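Local structure of cytolethal distending toxin subunit B (Escherichia coli, 2F1N) at residues A[93-97]-A[110-116]; A[208-214]-A[237-241]; A[163-167]-A[179-183]; A[24-28]-A[103-107]. The protein nicks DNA as the endonuclease subunit of a tripartite bacterial toxin, very probably causing the DNA damage that arrests intoxicated cells at G2/M. All coordinates share one frame; numbering follows the deposited sequence.

Contact 1. Residues A[93-97]-A[110-116]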
loop_
_atom_site.group_PDB
_atom_site.type_symbol
_atom_site.label_atom_id
_atom_site.label_comp_id
_atom_site.label_asym_id
_atom_site.label_seq_id
_atom_site.Cartn_x
_atom_site.Cartn_y
_atom_site.Cartn_z
ATOM N N VAL A 93 -5.757 -0.231 -15.763
ATOM C CA VAL A 93 -5.638 0.081 -14.340
ATOM C C VAL A 93 -4.905 1.416 -14.204
ATOM O O VAL A 93 -4.215 1.849 -15.148
ATOM C CB VAL A 93 -4.916 -1.036 -13.526
ATOM C CG1 VAL A 93 -5.775 -2.356 -13.435
ATOM C CG2 VAL A 93 -3.475 -1.268 -14.032
ATOM N N TYR A 94 -5.021 2.024 -13.036
ATOM C CA TYR A 94 -4.350 3.282 -12.722
ATOM C C TYR A 94 -3.178 3.015 -11.792
ATOM O O TYR A 94 -3.285 2.248 -10.842
ATOM C CB TYR A 94 -5.348 4.263 -12.030
ATOM C CG TYR A 94 -6.329 4.850 -13.012
ATOM C CD1 TYR A 94 -7.473 4.153 -13.358
ATOM C CD2 TYR A 94 -6.080 6.097 -13.573
ATOM C CE1 TYR A 94 -8.390 4.694 -14.305
ATOM C CE2 TYR A 94 -6.956 6.653 -14.465
ATOM C CZ TYR A 94 -8.129 5.951 -14.809
ATOM O OH TYR A 94 -9.018 6.502 -15.703
ATOM N N ILE A 95 -2.012 3.625 -12.076
ATOM C CA ILE A 95 -0.861 3.489 -11.180
ATOM C C ILE A 95 -0.528 4.829 -10.585
ATOM O O ILE A 95 -0.446 5.832 -11.313
ATOM C CB ILE A 95 0.400 2.969 -11.982
ATOM C CG1 ILE A 95 0.112 1.604 -12.648
ATOM C CG2 ILE A 95 1.595 2.838 -11.003
ATOM C CD1 ILE A 95 1.339 1.124 -13.522
ATOM N N TYR A 96 -0.307 4.885 -9.276
ATOM C CA TYR A 96 0.132 6.153 -8.652
ATOM C C TYR A 96 1.531 5.850 -8.197
ATOM O O TYR A 96 1.780 4.932 -7.369
ATOM C CB TYR A 96 -0.816 6.514 -7.461
ATOM C CG TYR A 96 -2.167 6.735 -8.046
ATOM C CD1 TYR A 96 -2.507 7.993 -8.580
ATOM C CD2 TYR A 96 -3.055 5.655 -8.238
ATOM C CE1 TYR A 96 -3.743 8.205 -9.222
ATOM C CE2 TYR A 96 -4.269 5.847 -8.911
ATOM C CZ TYR A 96 -4.605 7.120 -9.390
ATOM O OH TYR A 96 -5.797 7.307 -10.086
ATOM N N PHE A 97 2.475 6.569 -8.791
ATOM C CA PHE A 97 3.887 6.183 -8.644
ATOM C C PHE A 97 4.697 7.305 -8.048
ATOM O O PHE A 97 4.615 8.432 -8.543
ATOM C CB PHE A 97 4.452 5.751 -10.013
ATOM C CG PHE A 97 5.680 4.877 -9.897
ATOM C CD1 PHE A 97 6.898 5.430 -9.677
ATOM C CD2 PHE A 97 5.565 3.471 -9.992
ATOM C CE1 PHE A 97 8.041 4.634 -9.532
ATOM C CE2 PHE A 97 6.728 2.653 -9.850
ATOM C CZ PHE A 97 7.939 3.263 -9.605
ATOM N N ALA A 110 4.465 2.609 -4.930
ATOM C CA ALA A 110 3.298 2.700 -5.846
ATOM C C ALA A 110 2.021 2.148 -5.245
ATOM O O ALA A 110 2.047 1.313 -4.339
ATOM C CB ALA A 110 3.590 1.964 -7.222
ATOM N N LEU A 111 0.916 2.636 -5.789
ATOM C CA LEU A 111 -0.400 2.000 -5.626
ATOM C C LEU A 111 -0.959 1.749 -7.016
ATOM O O LEU A 111 -0.904 2.626 -7.904
ATOM C CB LEU A 111 -1.298 2.933 -4.842
ATOM C CG LEU A 111 -1.092 3.038 -3.344
ATOM C CD1 LEU A 111 -1.683 4.390 -2.852
ATOM C CD2 LEU A 111 -1.849 1.859 -2.680
ATOM N N VAL A 112 -1.530 0.567 -7.213
ATOM C CA VAL A 112 -2.177 0.220 -8.465
ATOM C C VAL A 112 -3.657 -0.017 -8.144
ATOM O O VAL A 112 -3.971 -0.711 -7.150
ATOM C CB VAL A 112 -1.598 -1.077 -9.034
ATOM C CG1 VAL A 112 -2.090 -1.293 -10.498
ATOM C CG2 VAL A 112 -0.044 -1.012 -8.981
ATOM N N SER A 113 -4.523 0.575 -8.937
ATOM C CA SER A 113 -5.966 0.443 -8.652
ATOM C C SER A 113 -6.805 0.244 -9.886
ATOM O O SER A 113 -6.564 0.860 -10.897
ATOM C CB SER A 113 -6.508 1.667 -7.926
ATOM O OG SER A 113 -5.816 2.805 -8.304
ATOM N N ASN A 114 -7.837 -0.582 -9.770
ATOM C CA ASN A 114 -8.726 -0.770 -10.943
ATOM C C ASN A 114 -9.804 0.311 -11.085
ATOM O O ASN A 114 -10.634 0.243 -12.020
ATOM C CB ASN A 114 -9.357 -2.162 -10.947
ATOM C CG ASN A 114 -10.151 -2.473 -9.704
ATOM O OD1 ASN A 114 -10.515 -1.608 -8.924
ATOM N ND2 ASN A 114 -10.492 -3.760 -9.563
ATOM N N ARG A 115 -9.748 1.305 -10.202
ATOM C CA ARG A 115 -10.578 2.501 -10.307
ATOM C C ARG A 115 -9.671 3.738 -10.237
ATOM O O ARG A 115 -8.744 3.767 -9.435
ATOM C CB ARG A 115 -11.606 2.530 -9.152
ATOM C CG ARG A 115 -12.621 1.375 -9.216
ATOM C CD ARG A 115 -13.825 1.468 -8.228
ATOM N NE ARG A 115 -14.778 2.565 -8.521
ATOM C CZ ARG A 115 -16.101 2.431 -8.795
ATOM N NH1 ARG A 115 -16.694 1.238 -8.855
ATOM N NH2 ARG A 115 -16.845 3.519 -9.024
ATOM N N ARG A 116 -9.953 4.761 -11.024
ATOM C CA ARG A 116 -9.259 6.021 -10.821
ATOM C C ARG A 116 -9.405 6.541 -9.405
ATOM O O ARG A 116 -10.524 6.545 -8.834
ATOM C CB ARG A 116 -9.760 7.067 -11.824
ATOM C CG ARG A 116 -9.216 8.518 -11.664
ATOM C CD ARG A 116 -9.968 9.520 -12.637
ATOM N NE ARG A 116 -9.391 10.883 -12.647
ATOM C CZ ARG A 116 -9.626 11.856 -11.753
ATOM N NH1 ARG A 116 -10.455 11.675 -10.730
ATOM N NH2 ARG A 116 -8.992 13.016 -11.883
#
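Tyr94 to Phe97 pair with Ser113 to Ala110 in an antiparallel beta hairpin, part of one sheet of the DNase I-like sandwich; the strand axes lie 4.7 Å apart. Tyr94 and Ser113 form a hydrogen-bonded pair, with Tyr94 N to Ser113 O at 2.9 Å and Ser113 N to Tyr94 O at 2.8 Å. Tyr96 and Leu111 repeat the pattern, Tyr96 N reaching Leu111 O at 2.7 Å. Just past the strand, Arg116 turns back so that its CB sits over a face of the Tyr94 ring, 3.7 Å from the centroid and 15° off the normal, a CH-pi contact displaced toward the rim. Its guanidinium lies farther out, its plane turned 84° from that ring.

On the side carrying Val93, Ile95 and Val112, chi1 of -169° sends Val112 CG1 away from the backbone N, toward Val93 CG2 at 3.8 Å; helix 31-42 covers this face with Trp34 and Ile42. Tyr96, Leu111 and Ser113 turn instead to strand 133-138 of the second sheet. The Tyr96 hydroxyl is held by Glu79 OE2 and Ala117 N, while Ser113 OG lies in plane at the ring edge, 3.5 Å from Tyr96 CE2.

Contact 2. Residues A[208-214]-A[237-241]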
loop_
_atom_site.group_PDB
_atom_site.type_symbol
_atom_site.label_atom_id
_atom_site.label_comp_id
_atom_site.label_asym_id
_atom_site.label_seq_id
_atom_site.Cartn_x
_atom_site.Cartn_y
_atom_site.Cartn_z
ATOM N N ILE A 208 -4.062 -6.043 10.718
ATOM C CA ILE A 208 -4.501 -7.265 10.022
ATOM C C ILE A 208 -3.265 -7.917 9.411
ATOM O O ILE A 208 -2.717 -7.424 8.433
ATOM C CB ILE A 208 -5.593 -6.917 8.953
ATOM C CG1 ILE A 208 -6.700 -6.082 9.586
ATOM C CG2 ILE A 208 -6.228 -8.180 8.299
ATOM C CD1 ILE A 208 -7.421 -5.219 8.595
ATOM N N SER A 209 -2.837 -9.043 9.976
ATOM C CA SER A 209 -1.563 -9.659 9.573
ATOM C C SER A 209 -1.754 -11.132 9.357
ATOM O O SER A 209 -2.620 -11.745 10.001
ATOM C CB SER A 209 -0.463 -9.427 10.619
ATOM O OG SER A 209 -0.932 -9.810 11.893
ATOM N N PRO A 210 -0.949 -11.719 8.461
ATOM C CA PRO A 210 -1.084 -13.157 8.186
ATOM C C PRO A 210 -0.399 -13.983 9.286
ATOM O O PRO A 210 0.496 -13.537 9.984
ATOM C CB PRO A 210 -0.392 -13.327 6.831
ATOM C CG PRO A 210 0.714 -12.293 6.828
ATOM C CD PRO A 210 0.135 -11.107 7.660
ATOM N N ALA A 211 -0.842 -15.222 9.441
ATOM C CA ALA A 211 -0.231 -16.054 10.451
ATOM C C ALA A 211 1.237 -16.458 10.115
ATOM O O ALA A 211 2.099 -16.704 11.030
ATOM C CB ALA A 211 -1.123 -17.228 10.749
ATOM N N ALA A 212 1.558 -16.414 8.828
ATOM C CA ALA A 212 2.833 -16.886 8.328
ATOM C C ALA A 212 3.826 -15.763 8.162
ATOM O O ALA A 212 3.436 -14.593 8.206
ATOM C CB ALA A 212 2.609 -17.615 6.996
ATOM N N ALA A 213 5.097 -16.127 7.946
ATOM C CA ALA A 213 6.128 -15.187 7.627
ATOM C C ALA A 213 5.876 -14.592 6.247
ATOM O O ALA A 213 5.250 -15.261 5.376
ATOM C CB ALA A 213 7.452 -15.874 7.631
ATOM N N THR A 214 6.334 -13.354 6.064
ATOM C CA THR A 214 6.096 -12.651 4.793
ATOM C C THR A 214 7.399 -12.413 4.065
ATOM O O THR A 214 7.421 -11.809 2.981
ATOM C CB THR A 214 5.372 -11.278 4.974
ATOM O OG1 THR A 214 6.227 -10.380 5.683
ATOM C CG2 THR A 214 4.138 -11.401 5.798
ATOM N N LEU A 237 -11.866 -8.492 8.502
ATOM C CA LEU A 237 -10.858 -8.711 7.463
ATOM C C LEU A 237 -9.806 -9.663 7.921
ATOM O O LEU A 237 -9.493 -9.722 9.112
ATOM C CB LEU A 237 -10.190 -7.394 7.034
ATOM C CG LEU A 237 -11.105 -6.338 6.432
ATOM C CD1 LEU A 237 -10.360 -4.983 6.402
ATOM C CD2 LEU A 237 -11.545 -6.770 5.019
ATOM N N GLN A 238 -9.238 -10.410 6.969
ATOM C CA GLN A 238 -8.124 -11.299 7.290
ATOM C C GLN A 238 -7.026 -11.174 6.247
ATOM O O GLN A 238 -7.269 -10.843 5.092
ATOM C CB GLN A 238 -8.576 -12.774 7.444
ATOM C CG GLN A 238 -9.579 -12.952 8.612
ATOM C CD GLN A 238 -9.040 -13.729 9.826
ATOM O OE1 GLN A 238 -8.886 -13.163 10.928
ATOM N NE2 GLN A 238 -8.802 -15.034 9.641
ATOM N N ALA A 239 -5.808 -11.372 6.683
ATOM C CA ALA A 239 -4.647 -11.337 5.760
ATOM C C ALA A 239 -4.116 -12.741 5.488
ATOM O O ALA A 239 -4.117 -13.593 6.385
ATOM C CB ALA A 239 -3.533 -10.509 6.400
ATOM N N GLY A 240 -3.618 -12.987 4.280
ATOM C CA GLY A 240 -2.975 -14.263 4.006
ATOM C C GLY A 240 -1.868 -14.105 2.993
ATOM O O GLY A 240 -1.748 -13.037 2.371
ATOM N N ILE A 241 -1.058 -15.154 2.820
ATOM C CA ILE A 241 0.034 -15.067 1.856
ATOM C C ILE A 241 -0.531 -15.404 0.478
ATOM O O ILE A 241 -1.108 -16.495 0.296
ATOM C CB ILE A 241 1.172 -16.037 2.229
ATOM C CG1 ILE A 241 1.670 -15.836 3.670
ATOM C CG2 ILE A 241 2.340 -15.850 1.198
ATOM C CD1 ILE A 241 2.028 -14.349 4.022
HETATM O O HOH W 1 -5.522 -12.047 9.458
HETATM O O HOH W 2 -3.150 -15.953 7.630
#
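Ile208 and Pro210 pack on Ala239 and Ile241, joining the loop 208-214 to the strand 237-241. Ile208 divides its branches: CD1 meets Leu237 CD1 at 3.7 Å, whereas CG2, anti to the backbone N, lies on the Gln238-Ala239 peptide, 3.6 Å from Ala239 N. Ala239 CB presses on the Ser209-Pro210 peptide, 3.5 Å from Pro210 N. Ile241 is bent at chi2 (-51°), which brings CD1 to Pro210 CG at 3.7 Å, the two side chains crossing at about a right angle; Ala213 O and Thr214 CG2 also border that methyl.

Polar coupling is by water, with no direct hydrogen bond across. One water accepts from Ala239 N at 2.9 Å and donates to Ser209 O; a second donates to Ala239 O at 2.8 Å and accepts from Ala211 N. The backbone of one strand residue is thus tied through solvent on both its polar atoms.

Strand 237-241 is an edge strand of the larger sheet and pairs inward with strand 257-261, whose Val257 touches both Pro210 and Ile241. The loop leaves strand 205-208, one edge strand of the other sheet, so the contact joins the margins of the DNase I-like sandwich beside strand 222-228.

Contact 3. Residues A[163-167]-A[179-183]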
loop_
_atom_site.group_PDB
_atom_site.type_symbol
_atom_site.label_atom_id
_atom_site.label_comp_id
_atom_site.label_asym_id
_atom_site.label_seq_id
_atom_site.Cartn_x
_atom_site.Cartn_y
_atom_site.Cartn_z
ATOM N N VAL A 163 -1.029 8.983 9.557
ATOM C CA VAL A 163 -2.265 8.771 8.799
ATOM C C VAL A 163 -3.455 9.054 9.703
ATOM O O VAL A 163 -4.380 9.748 9.306
ATOM C CB VAL A 163 -2.375 7.313 8.284
ATOM C CG1 VAL A 163 -3.765 7.068 7.660
ATOM C CG2 VAL A 163 -1.237 7.036 7.245
ATOM N N TYR A 164 -3.433 8.534 10.918
ATOM C CA TYR A 164 -4.547 8.798 11.839
ATOM C C TYR A 164 -4.731 10.326 12.039
ATOM O O TYR A 164 -5.850 10.866 11.992
ATOM C CB TYR A 164 -4.180 8.190 13.208
ATOM C CG TYR A 164 -5.077 8.659 14.337
ATOM C CD1 TYR A 164 -6.309 8.054 14.565
ATOM C CD2 TYR A 164 -4.670 9.688 15.190
ATOM C CE1 TYR A 164 -7.105 8.470 15.649
ATOM C CE2 TYR A 164 -5.460 10.124 16.225
ATOM C CZ TYR A 164 -6.676 9.511 16.454
ATOM O OH TYR A 164 -7.449 9.937 17.534
ATOM N N ASN A 165 -3.633 11.023 12.299
ATOM C CA ASN A 165 -3.746 12.481 12.521
ATOM C C ASN A 165 -4.146 13.284 11.282
ATOM O O ASN A 165 -4.832 14.332 11.394
ATOM C CB ASN A 165 -2.490 13.044 13.204
ATOM C CG ASN A 165 -2.407 12.643 14.682
ATOM O OD1 ASN A 165 -3.285 12.982 15.484
ATOM N ND2 ASN A 165 -1.364 11.944 15.050
ATOM N N PHE A 166 -3.676 12.851 10.100
ATOM C CA PHE A 166 -4.031 13.506 8.854
ATOM C C PHE A 166 -5.564 13.582 8.680
ATOM O O PHE A 166 -6.130 14.674 8.436
ATOM C CB PHE A 166 -3.385 12.772 7.665
ATOM C CG PHE A 166 -3.838 13.274 6.318
ATOM C CD1 PHE A 166 -3.552 14.575 5.898
ATOM C CD2 PHE A 166 -4.599 12.444 5.480
ATOM C CE1 PHE A 166 -3.982 15.051 4.644
ATOM C CE2 PHE A 166 -5.008 12.899 4.220
ATOM C CZ PHE A 166 -4.717 14.227 3.813
ATOM N N PHE A 167 -6.235 12.447 8.845
ATOM C CA PHE A 167 -7.682 12.422 8.714
ATOM C C PHE A 167 -8.353 13.122 9.900
ATOM O O PHE A 167 -9.255 13.895 9.687
ATOM C CB PHE A 167 -8.203 10.987 8.539
ATOM C CG PHE A 167 -7.814 10.412 7.248
ATOM C CD1 PHE A 167 -8.269 11.017 6.052
ATOM C CD2 PHE A 167 -6.863 9.397 7.183
ATOM C CE1 PHE A 167 -7.866 10.554 4.823
ATOM C CE2 PHE A 167 -6.420 8.946 5.939
ATOM C CZ PHE A 167 -6.906 9.517 4.772
ATOM N N ASN A 179 -12.726 5.652 6.097
ATOM C CA ASN A 179 -12.082 4.428 6.532
ATOM C C ASN A 179 -10.766 4.311 5.805
ATOM O O ASN A 179 -10.758 4.339 4.595
ATOM C CB ASN A 179 -12.957 3.222 6.204
ATOM C CG ASN A 179 -14.261 3.243 7.006
ATOM O OD1 ASN A 179 -14.225 3.311 8.214
ATOM N ND2 ASN A 179 -15.402 3.201 6.318
ATOM N N TRP A 180 -9.678 4.185 6.553
ATOM C CA TRP A 180 -8.343 4.114 5.917
ATOM C C TRP A 180 -7.651 2.783 6.149
ATOM O O TRP A 180 -7.903 2.079 7.158
ATOM C CB TRP A 180 -7.466 5.280 6.356
ATOM C CG TRP A 180 -7.422 5.616 7.831
ATOM C CD1 TRP A 180 -8.143 6.602 8.445
ATOM C CD2 TRP A 180 -6.594 5.030 8.854
ATOM N NE1 TRP A 180 -7.814 6.672 9.776
ATOM C CE2 TRP A 180 -6.856 5.741 10.059
ATOM C CE3 TRP A 180 -5.612 3.996 8.875
ATOM C CZ2 TRP A 180 -6.223 5.441 11.286
ATOM C CZ3 TRP A 180 -4.963 3.705 10.107
ATOM C CH2 TRP A 180 -5.261 4.438 11.285
ATOM N N MET A 181 -6.753 2.422 5.213
ATOM C CA MET A 181 -5.993 1.201 5.368
ATOM C C MET A 181 -4.571 1.506 4.928
ATOM O O MET A 181 -4.389 2.045 3.855
ATOM C CB MET A 181 -6.554 0.071 4.508
ATOM C CG MET A 181 -5.833 -1.217 4.852
ATOM S SD MET A 181 -6.344 -2.664 3.911
ATOM C CE MET A 181 -8.094 -2.725 4.283
ATOM N N ILE A 182 -3.611 1.179 5.781
ATOM C CA ILE A 182 -2.190 1.334 5.422
ATOM C C ILE A 182 -1.630 -0.069 5.123
ATOM O O ILE A 182 -1.652 -0.966 5.984
ATOM C CB ILE A 182 -1.406 1.952 6.593
ATOM C CG1 ILE A 182 -2.088 3.242 7.133
ATOM C CG2 ILE A 182 0.039 2.236 6.102
ATOM C CD1 ILE A 182 -1.520 3.766 8.468
ATOM N N LEU A 183 -1.106 -0.263 3.919
ATOM C CA LEU A 183 -0.621 -1.580 3.478
ATOM C C LEU A 183 0.861 -1.412 3.246
ATOM O O LEU A 183 1.270 -0.497 2.534
ATOM C CB LEU A 183 -1.262 -1.911 2.131
ATOM C CG LEU A 183 -2.767 -2.223 2.198
ATOM C CD1 LEU A 183 -3.517 -1.815 0.882
ATOM C CD2 LEU A 183 -2.880 -3.734 2.425
#
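Helix segment 163-167 runs nearly antiparallel to strand 179-183, with the short axes 10.1 Å apart at closest and 155° between their directions. The helix belongs to a beta-alpha-beta crossover: strand 141-147 leads into helix 156-168, and the chain returns in strand 179-183, parallel to and beside the first.

Trp180 fills the gap between the layers. Its CG stands between the backbone N and the carbonyl carbon (chi1 46°), a crowded rotamer that lays the indole against the helix. Val163 CG1 comes down over one indole face, 4.0 Å from the centroid of the six-membered ring, a CH-pi contact. The other Val163 branch, CG2, meets Ile182 CD1 tip to tip at 3.5 Å. Beyond the five-membered ring lies Phe167; the two planes are within 14° of parallel but slid apart, with centroids separated by 5.0 Å, so the rings barely overlap. Their nearest atoms, Phe167 CD2 and Trp180 CD1, are nevertheless 3.3 Å apart, a tight fit. Tyr164 brings its backbone to the far end of the indole, its CA 3.8 Å from Trp180 CZ2; its CB and ring edge also border CZ2, and the hydroxyl points on past the indole.

Phe121 meets the Phe167 ring edge-to-face from outside the pair, and Ala142 and Phe144 of strand 141-147 also touch Phe167. Ser229 OG bonds both Trp180 NE1 and Tyr164 O, linking strand and helix through one hydroxyl. The contact itself is therefore apolar, resting on shape and dispersion, while the single polar atom of the buried indole is satisfied by Ser229, a bond that also helps fix the ring's rotation.

Contact 4. Residues A[24-28]-A[103-107]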
loop_
_atom_site.group_PDB
_atom_site.type_symbol
_atom_site.label_atom_id
_atom_site.label_comp_id
_atom_site.label_asym_id
_atom_site.label_seq_id
_atom_site.Cartn_x
_atom_site.Cartn_y
_atom_site.Cartn_z
ATOM N N GLN A 24 11.160 -5.550 -4.202
ATOM C CA GLN A 24 12.626 -5.494 -4.147
ATOM C C GLN A 24 13.183 -5.209 -5.532
ATOM O O GLN A 24 14.109 -5.904 -6.008
ATOM C CB GLN A 24 13.176 -6.801 -3.567
ATOM C CG GLN A 24 12.947 -6.890 -2.069
ATOM C CD GLN A 24 13.821 -7.986 -1.400
ATOM O OE1 GLN A 24 14.042 -9.055 -1.978
ATOM N NE2 GLN A 24 14.341 -7.686 -0.220
ATOM N N GLY A 25 12.627 -4.155 -6.142
ATOM C CA GLY A 25 12.890 -3.808 -7.514
ATOM C C GLY A 25 13.901 -2.680 -7.538
ATOM O O GLY A 25 14.141 -2.000 -6.534
ATOM N N ALA A 26 14.437 -2.454 -8.731
ATOM C CA ALA A 26 15.415 -1.406 -8.973
ATOM C C ALA A 26 14.953 -0.775 -10.265
ATOM O O ALA A 26 14.425 -1.481 -11.135
ATOM C CB ALA A 26 16.796 -2.024 -9.183
ATOM N N SER A 27 15.156 0.529 -10.396
ATOM C CA SER A 27 14.587 1.267 -11.541
ATOM C C SER A 27 14.997 0.734 -12.919
ATOM O O SER A 27 14.233 0.791 -13.867
ATOM C CB SER A 27 14.816 2.779 -11.417
ATOM O OG SER A 27 16.056 3.073 -10.787
ATOM N N ALA A 28 16.194 0.175 -13.028
ATOM C CA ALA A 28 16.648 -0.333 -14.311
ATOM C C ALA A 28 16.148 -1.724 -14.747
ATOM O O ALA A 28 16.210 -2.093 -15.931
ATOM C CB ALA A 28 18.141 -0.259 -14.363
ATOM N N LEU A 103 17.580 9.020 -8.191
ATOM C CA LEU A 103 18.944 8.522 -8.369
ATOM C C LEU A 103 19.000 7.001 -8.583
ATOM O O LEU A 103 18.795 6.539 -9.720
ATOM C CB LEU A 103 19.852 8.993 -7.215
ATOM C CG LEU A 103 20.583 10.325 -7.498
ATOM C CD1 LEU A 103 19.743 11.550 -7.104
ATOM C CD2 LEU A 103 21.946 10.390 -6.819
ATOM N N GLY A 104 19.271 6.239 -7.509
ATOM C CA GLY A 104 19.320 4.772 -7.557
ATOM C C GLY A 104 17.977 4.032 -7.671
ATOM O O GLY A 104 17.899 2.957 -8.284
ATOM N N GLY A 105 16.934 4.585 -7.048
ATOM C CA GLY A 105 15.561 4.129 -7.255
ATOM C C GLY A 105 15.172 2.790 -6.653
ATOM O O GLY A 105 14.355 2.086 -7.214
ATOM N N ARG A 106 15.747 2.441 -5.506
ATOM C CA ARG A 106 15.489 1.128 -4.899
ATOM C C ARG A 106 14.441 1.175 -3.787
ATOM O O ARG A 106 14.166 0.164 -3.114
ATOM C CB ARG A 106 16.796 0.523 -4.373
ATOM C CG ARG A 106 17.477 -0.413 -5.408
ATOM C CD ARG A 106 18.831 -0.947 -4.994
ATOM N NE ARG A 106 19.811 0.135 -4.950
ATOM C CZ ARG A 106 20.681 0.393 -5.923
ATOM N NH1 ARG A 106 20.697 -0.359 -7.023
ATOM N NH2 ARG A 106 21.533 1.405 -5.802
ATOM N N VAL A 107 13.882 2.354 -3.556
ATOM C CA VAL A 107 12.871 2.490 -2.499
ATOM C C VAL A 107 11.638 3.266 -3.014
ATOM O O VAL A 107 10.912 3.916 -2.244
ATOM C CB VAL A 107 13.487 3.035 -1.127
ATOM C CG1 VAL A 107 14.579 2.098 -0.593
ATOM C CG2 VAL A 107 14.019 4.448 -1.254
#
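The Gly104-Gly105 peptide is approached by Ser27 from one side of its plane, at the carbonyl oxygen: Ser27 OG stands well off that plane, and the C=O...OG angle at Gly104 O is only about 114°. On the other side of the plane, displaced toward Gly104, lies the guanidinium of Arg106, with Arg106 NH2 4.4 Å from Gly104 CA. The carbonyls of Gly25 and Gly105 draw near each other without bonding, Gly25 O and Gly105 O being 4.1 Å apart.

From its tilted position Ser27 OG donates a weak hydrogen bond to Gly104 O at 3.1 Å. Ser27 chi1 is 34°, short of a staggered value, and that rotation turns the hydroxyl to the glycines. Gly105 presents just its CA there, 3.7 Å from Ser27 OG, and its positive phi (72°) bends the chain at this point.

Segment 103-107 is part of the loop closing the hairpin of strands 92-98 and 109-113, and 24-28 is the exit of strand 18-25, so two loops of one sheet of the DNase I-like sandwich meet here. The exit of strand 18-25 is probably near the catalytic end, as in DNase I-like relatives. The Gly25 backbone bonds to that of Glu55 on the adjacent strand.

Arg106 adds an apolar touch with its aliphatic part, CG to Ala26 CB at 4.2 Å, before the chain bends at chi3 and carries the charge back over its own loop. The exit turn has its own restraints, with Ala26 O accepting from Thr30 OG1 and Ser27 O from Ser58 OG.

How the contacts relate
Contacts 1, 2 and 4 all involve the larger sheet of the sandwich, whereas contact 3 backs the smaller one with a helix. One segment of contact 4, 103-107, lies in the loop that closes the hairpin of contact 1, and the two centres are 19 Å apart. Contacts 1 and 2 lie on opposite sides of the chain's centre, 23 Å between centres. One place where the sheets meet is between contacts 2 and 3: Leu237 CD1 packs on Met181 CE at 3.8 Å, although the centres are 20 Å apart. By analogy with DNase I-like relatives, contact 4 probably lies nearest the catalytic end, and its centre is 26 Å from that of contact 3.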